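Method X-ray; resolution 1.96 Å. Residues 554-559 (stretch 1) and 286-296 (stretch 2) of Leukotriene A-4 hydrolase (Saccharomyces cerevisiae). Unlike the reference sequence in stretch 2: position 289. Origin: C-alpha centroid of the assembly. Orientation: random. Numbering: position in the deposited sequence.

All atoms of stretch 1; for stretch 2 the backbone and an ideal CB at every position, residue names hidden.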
ATOM      1  N   SER A 554       0.341 -11.509  23.321  1.00 47.98           N
ATOM      2  CA  SER A 554       0.251 -11.672  21.866  1.00 44.17           C
ATOM      3  C   SER A 554       1.516 -11.257  21.127  1.00 43.15           C
ATOM      4  O   SER A 554       2.108 -10.220  21.434  1.00 47.08           O
ATOM      5  CB  SER A 554      -0.931 -10.864  21.320  1.00 47.90           C
ATOM      6  OG  SER A 554      -0.988 -10.927  19.902  1.00 45.95           O
ATOM      7  N   GLN A 555       1.921 -12.058  20.141  1.00 34.85           N
ATOM      8  CA  GLN A 555       3.035 -11.693  19.274  1.00 44.39           C
ATOM      9  C   GLN A 555       2.557 -11.025  17.981  1.00 43.81           C
ATOM     10  O   GLN A 555       3.331 -10.871  17.038  1.00 43.29           O
ATOM     11  CB  GLN A 555       3.870 -12.921  18.929  1.00 53.20           C
ATOM     12  CG  GLN A 555       4.135 -13.834  20.099  1.00 58.41           C
ATOM     13  CD  GLN A 555       5.313 -14.738  19.846  1.00 65.92           C
ATOM     14  OE1 GLN A 555       5.228 -15.954  20.022  1.00 70.99           O
ATOM     15  NE2 GLN A 555       6.426 -14.150  19.419  1.00 65.01           N
ATOM     16  N   ASN A 556       1.281 -10.649  17.943  1.00 43.89           N
ATOM     17  CA  ASN A 556       0.698  -9.951  16.793  1.00 38.89           C
ATOM     18  C   ASN A 556       0.799  -8.451  16.985  1.00 33.12           C
ATOM     19  O   ASN A 556       0.160  -7.898  17.862  1.00 30.36           O
ATOM     20  CB  ASN A 556      -0.763 -10.365  16.604  1.00 38.81           C
ATOM     21  CG  ASN A 556      -1.383  -9.805  15.314  1.00 44.04           C
ATOM     22  OD1 ASN A 556      -1.128  -8.670  14.923  1.00 45.13           O
ATOM     23  ND2 ASN A 556      -2.202 -10.614  14.660  1.00 35.94           N
ATOM     24  N   ALA A 557       1.606  -7.791  16.162  1.00 36.38           N
ATOM     25  CA  ALA A 557       1.843  -6.356  16.294  1.00 37.74           C
ATOM     26  C   ALA A 557       0.563  -5.542  16.223  1.00 36.15           C
ATOM     27  O   ALA A 557       0.495  -4.433  16.753  1.00 36.59           O
ATOM     28  CB  ALA A 557       2.819  -5.880  15.219  1.00 38.65           C
ATOM     29  N   GLU A 558      -0.441  -6.079  15.540  1.00 32.00           N
ATOM     30  CA  GLU A 558      -1.728  -5.395  15.410  1.00 34.22           C
ATOM     31  C   GLU A 558      -2.470  -5.354  16.736  1.00 32.37           C
ATOM     32  O   GLU A 558      -3.073  -4.340  17.088  1.00 34.44           O
ATOM     33  CB  GLU A 558      -2.622  -6.097  14.383  1.00 33.45           C
ATOM     34  CG  GLU A 558      -2.158  -5.981  12.955  1.00 37.18           C
ATOM     35  CD  GLU A 558      -2.675  -4.729  12.292  1.00 44.65           C
ATOM     36  OE1 GLU A 558      -3.407  -3.967  12.962  1.00 53.83           O
ATOM     37  OE2 GLU A 558      -2.361  -4.512  11.103  1.00 41.00           O
ATOM     38  N   VAL A 559      -2.464  -6.480  17.446  1.00 39.01           N
ATOM     39  CA  VAL A 559      -3.116  -6.568  18.743  1.00 32.83           C
ATOM     40  C   VAL A 559      -2.272  -5.861  19.797  1.00 40.88           C
ATOM     41  O   VAL A 559      -2.791  -5.137  20.644  1.00 47.29           O
ATOM     42  CB  VAL A 559      -3.305  -8.020  19.196  1.00 36.36           C
ATOM     43  CG1 VAL A 559      -3.751  -8.041  20.660  1.00 33.89           C
ATOM     44  CG2 VAL A 559      -4.313  -8.757  18.291  1.00 33.45           C
ATOM     45  N   UNK A 286       7.812  -7.008   8.228  1.00 23.18           N
ATOM     46  CA  UNK A 286       8.053  -8.139   9.136  1.00 25.96           C
ATOM     47  C   UNK A 286       6.992  -8.232  10.224  1.00 25.85           C
ATOM     48  O   UNK A 286       6.879  -9.267  10.873  1.00 32.16           O
ATOM     49  CB  UNK A 286       9.436  -8.017   9.778  1.00 25.96           C
ATOM     50  N   UNK A 287       6.231  -7.161  10.430  1.00 29.61           N
ATOM     51  CA  UNK A 287       5.165  -7.207  11.420  1.00 31.59           C
ATOM     52  C   UNK A 287       4.038  -8.093  10.919  1.00 31.93           C
ATOM     53  O   UNK A 287       3.048  -8.270  11.602  1.00 34.93           O
ATOM     54  CB  UNK A 287       4.647  -5.801  11.731  1.00 31.59           C
ATOM     55  N   UNK A 288       4.183  -8.648   9.719  1.00 26.62           N
ATOM     56  CA  UNK A 288       3.210  -9.624   9.258  1.00 22.85           C
ATOM     57  C   UNK A 288       3.431 -10.940   9.992  1.00 29.53           C
ATOM     58  O   UNK A 288       2.522 -11.760  10.089  1.00 36.32           O
ATOM     59  CB  UNK A 288       3.308  -9.822   7.744  1.00 22.85           C
ATOM     60  N   UNK A 289       4.641 -11.146  10.500  1.00 26.86           N
ATOM     61  CA  UNK A 289       4.950 -12.380  11.197  1.00 29.63           C
ATOM     62  C   UNK A 289       4.444 -12.354  12.629  1.00 40.65           C
ATOM     63  O   UNK A 289       4.973 -11.626  13.477  1.00 40.95           O
ATOM     64  CB  UNK A 289       6.458 -12.635  11.178  1.00 29.63           C
ATOM     65  N   UNK A 290       3.434 -13.178  12.894  1.00 38.64           N
ATOM     66  CA  UNK A 290       2.808 -13.233  14.202  1.00 36.59           C
ATOM     67  C   UNK A 290       2.986 -14.613  14.840  1.00 42.01           C
ATOM     68  O   UNK A 290       2.614 -14.828  15.996  1.00 41.70           O
ATOM     69  CB  UNK A 290       1.322 -12.886  14.091  1.00 36.59           C
ATOM     70  N   UNK A 291       3.554 -15.543  14.080  1.00 39.40           N
ATOM     71  CA  UNK A 291       3.813 -16.904  14.563  1.00 47.88           C
ATOM     72  C   UNK A 291       2.566 -17.780  14.656  1.00 46.92           C
ATOM     73  O   UNK A 291       2.647 -18.920  15.103  1.00 51.80           O
ATOM     74  CB  UNK A 291       4.477 -16.837  15.940  1.00 47.88           C
ATOM     75  N   UNK A 292       1.426 -17.259  14.220  1.00 50.08           N
ATOM     76  CA  UNK A 292       0.194 -18.052  14.203  1.00 54.36           C
ATOM     77  C   UNK A 292      -0.543 -17.967  12.865  1.00 53.55           C
ATOM     78  O   UNK A 292      -1.529 -18.676  12.647  1.00 52.31           O
ATOM     79  CB  UNK A 292      -0.735 -17.591  15.328  1.00 54.36           C
ATOM     80  N   UNK A 293      -0.061 -17.093  11.984  1.00 44.51           N
ATOM     81  CA  UNK A 293      -0.652 -16.880  10.661  1.00 40.91           C
ATOM     82  C   UNK A 293      -1.897 -15.993  10.645  1.00 44.66           C
ATOM     83  O   UNK A 293      -2.758 -16.156   9.783  1.00 43.64           O
ATOM     84  CB  UNK A 293      -1.008 -18.237  10.049  1.00 40.91           C
ATOM     85  N   UNK A 294      -1.964 -15.030  11.563  1.00 49.90           N
ATOM     86  CA  UNK A 294      -3.118 -14.135  11.688  1.00 47.51           C
ATOM     87  C   UNK A 294      -3.206 -13.025  10.646  1.00 51.40           C
ATOM     88  O   UNK A 294      -4.308 -12.604  10.286  1.00 61.06           O
ATOM     89  CB  UNK A 294      -3.101 -13.495  13.077  1.00 47.51           C
ATOM     90  N   UNK A 295      -2.058 -12.547  10.171  1.00 39.72           N
ATOM     91  CA  UNK A 295      -2.003 -11.315   9.391  1.00 41.61           C
ATOM     92  C   UNK A 295      -1.824 -11.464   7.886  1.00 43.88           C
ATOM     93  O   UNK A 295      -1.434 -10.510   7.211  1.00 52.52           O
ATOM     94  CB  UNK A 295      -0.857 -10.454   9.925  1.00 41.61           C
ATOM     95  N   UNK A 296      -2.099 -12.637   7.349  1.00 46.64           N
ATOM     96  CA  UNK A 296      -1.690 -12.892   5.970  1.00 53.42           C
ATOM     97  C   UNK A 296      -2.566 -12.260   4.872  1.00 48.73           C
ATOM     98  O   UNK A 296      -2.198 -12.284   3.692  1.00 46.92           O
ATOM     99  CB  UNK A 296      -1.654 -14.406   5.751  1.00 53.42           C
TER

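Position 286 opens a 3-10 segment. Its ideal CB finds nothing of stretch 1 within 5.5 Å, so stretch 1 sets no demand. Phi near -65° would admit proline among many others. It is Pro286, and its O accepts from the backbone N of position 289 at 2.9 Å.

At position 287 the CA-to-CB bond runs sideways, yet the ideal CB lies 3.9 Å from Ala557 CB. A methyl group is what stretch 1 offers. Alanine, valine or threonine would suit. The deposited residue is Thr287, with chi1 in p. A water joins the two stretches here: its O donates to Thr287 O at 2.8 Å and accepts from Ala557 N at 2.9 Å.

Position 288 points away from stretch 1, which leaves the choice open. It is Leu288, and it makes no contact. Position 289 also points away, and many side chains would fit. It is Leu289, where the reference has isoleucine. Its backbone matters more here, since Leu289 O takes a weak hydrogen bond from the same water O at 3.2 Å.

Position 290 faces stretch 1 closely. Its ideal CB is 4.0 Å from Asn556 CA and 4.1 Å from Gln555 O, and the two CA atoms of 290 and 556 are 4.7 Å apart. So close an approach favours a small residue, such as alanine, serine or glycine. It is Ala290. Its CB rests 4.0 Å from Asn556 CA, and Ala290 O lies 3.7 Å from Gln555 CB.

Position 291 has phi near 75°, which glycine, asparagine or aspartate accept readily. Its CB points toward stretch 1, 4.2 Å from Gln555 OE1. A polar side chain could meet the amide. It is His291, despite the positive phi. Its ring approaches Gln555 obliquely, with ND1 3.4 Å from Gln555 NE2, but the angle is too poor for a hydrogen bond.

Position 292 points toward stretch 1 but its CB reaches nothing within 5.5 Å; a polar residue is one option. It is Asp292, whose OD1 accepts from the backbone N of position 294 at 2.9 Å. Position 293 is out of reach, with phi near 80°, where glycine or asparagine would be easy. It is Arg293, hydrogen-bonded elsewhere in the structure.

Position 294 points toward stretch 1, its ideal CB 3.4 Å from Asn556 ND2. A small side chain such as alanine or serine suits. It is Ser294, and its CB packs against that amide nitrogen.

Position 295 points toward the Asn556 amide, its ideal CB 4.9 Å from Asn556 ND2. An acceptor is wanted: asparagine, aspartate or glutamine. It is Asn295. Asn295 OD1 accepts from Asn556 ND2 at 2.9 Å, and Asn295 ND2 donates weakly to Asn556 OD1 at 3.3 Å. The amides thus pair, while Asn556 OD1 also caps the helix by accepting from Glu558 N at 2.8 Å.

Position 296 is out of reach, so many residues would do. It is Ile296.

Stretch 2 (286-296) PTLLAHDRSNI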
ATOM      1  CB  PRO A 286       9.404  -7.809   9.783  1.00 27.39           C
ATOM      2  CG  PRO A 286       9.938  -6.634   9.065  1.00 32.68           C
ATOM      3  CD  PRO A 286       8.836  -5.956   8.342  1.00 25.57           C
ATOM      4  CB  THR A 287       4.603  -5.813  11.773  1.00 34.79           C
ATOM      5  OG1 THR A 287       4.020  -5.215  10.611  1.00 28.42           O
ATOM      6  CG2 THR A 287       5.709  -4.902  12.322  1.00 31.10           C
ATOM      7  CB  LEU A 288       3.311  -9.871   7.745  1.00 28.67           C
ATOM      8  CG  LEU A 288       2.794  -8.795   6.785  1.00 30.36           C
ATOM      9  CD1 LEU A 288       2.508  -9.410   5.420  1.00 34.81           C
ATOM     10  CD2 LEU A 288       1.538  -8.156   7.360  1.00 28.67           C
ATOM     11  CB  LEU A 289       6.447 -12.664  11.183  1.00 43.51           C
ATOM     12  CG  LEU A 289       6.876 -13.496   9.982  1.00 54.92           C
ATOM     13  CD1 LEU A 289       6.670 -12.707   8.691  1.00 42.44           C
ATOM     14  CD2 LEU A 289       8.314 -13.931  10.153  1.00 65.11           C
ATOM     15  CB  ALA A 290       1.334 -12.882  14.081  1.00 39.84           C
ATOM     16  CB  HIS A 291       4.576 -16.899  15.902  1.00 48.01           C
ATOM     17  CG  HIS A 291       5.920 -16.240  15.823  1.00 57.71           C
ATOM     18  ND1 HIS A 291       6.120 -14.913  16.142  1.00 64.35           N
ATOM     19  CD2 HIS A 291       7.124 -16.716  15.432  1.00 58.85           C
ATOM     20  CE1 HIS A 291       7.392 -14.603  15.961  1.00 58.37           C
ATOM     21  NE2 HIS A 291       8.024 -15.679  15.529  1.00 60.21           N
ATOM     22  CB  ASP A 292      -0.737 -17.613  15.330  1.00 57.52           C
ATOM     23  CG  ASP A 292      -1.146 -16.163  15.208  1.00 61.21           C
ATOM     24  OD1 ASP A 292      -0.787 -15.526  14.196  1.00 59.28           O
ATOM     25  OD2 ASP A 292      -1.827 -15.658  16.124  1.00 69.28           O
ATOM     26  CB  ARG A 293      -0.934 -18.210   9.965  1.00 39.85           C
ATOM     27  CG  ARG A 293       0.320 -18.978   9.660  1.00 44.32           C
ATOM     28  CD  ARG A 293       0.045 -20.415   9.291  1.00 41.34           C
ATOM     29  NE  ARG A 293       1.283 -21.113   8.965  1.00 36.55           N
ATOM     30  CZ  ARG A 293       1.387 -22.432   8.856  1.00 36.83           C
ATOM     31  NH1 ARG A 293       0.328 -23.203   9.070  1.00 34.41           N
ATOM     32  NH2 ARG A 293       2.550 -22.982   8.543  1.00 29.43           N
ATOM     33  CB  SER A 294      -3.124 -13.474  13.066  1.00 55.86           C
ATOM     34  OG  SER A 294      -2.986 -14.428  14.096  1.00 57.68           O
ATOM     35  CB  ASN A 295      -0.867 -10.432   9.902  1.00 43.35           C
ATOM     36  CG  ASN A 295      -1.086  -9.982  11.310  1.00 51.36           C
ATOM     37  OD1 ASN A 295      -2.225  -9.954  11.788  1.00 53.51           O
ATOM     38  ND2 ASN A 295       0.000  -9.627  11.998  1.00 48.16           N
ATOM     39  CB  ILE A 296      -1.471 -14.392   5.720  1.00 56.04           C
ATOM     40  CG1 ILE A 296      -2.643 -15.197   6.267  1.00 51.29           C
ATOM     41  CG2 ILE A 296      -0.168 -14.852   6.373  1.00 47.70           C
ATOM     42  CD1 ILE A 296      -2.403 -16.676   6.232  1.00 52.29           C
TER
HETATM   43  O   HOH W   1       2.737  -9.426  14.084  1.00 41.61           O
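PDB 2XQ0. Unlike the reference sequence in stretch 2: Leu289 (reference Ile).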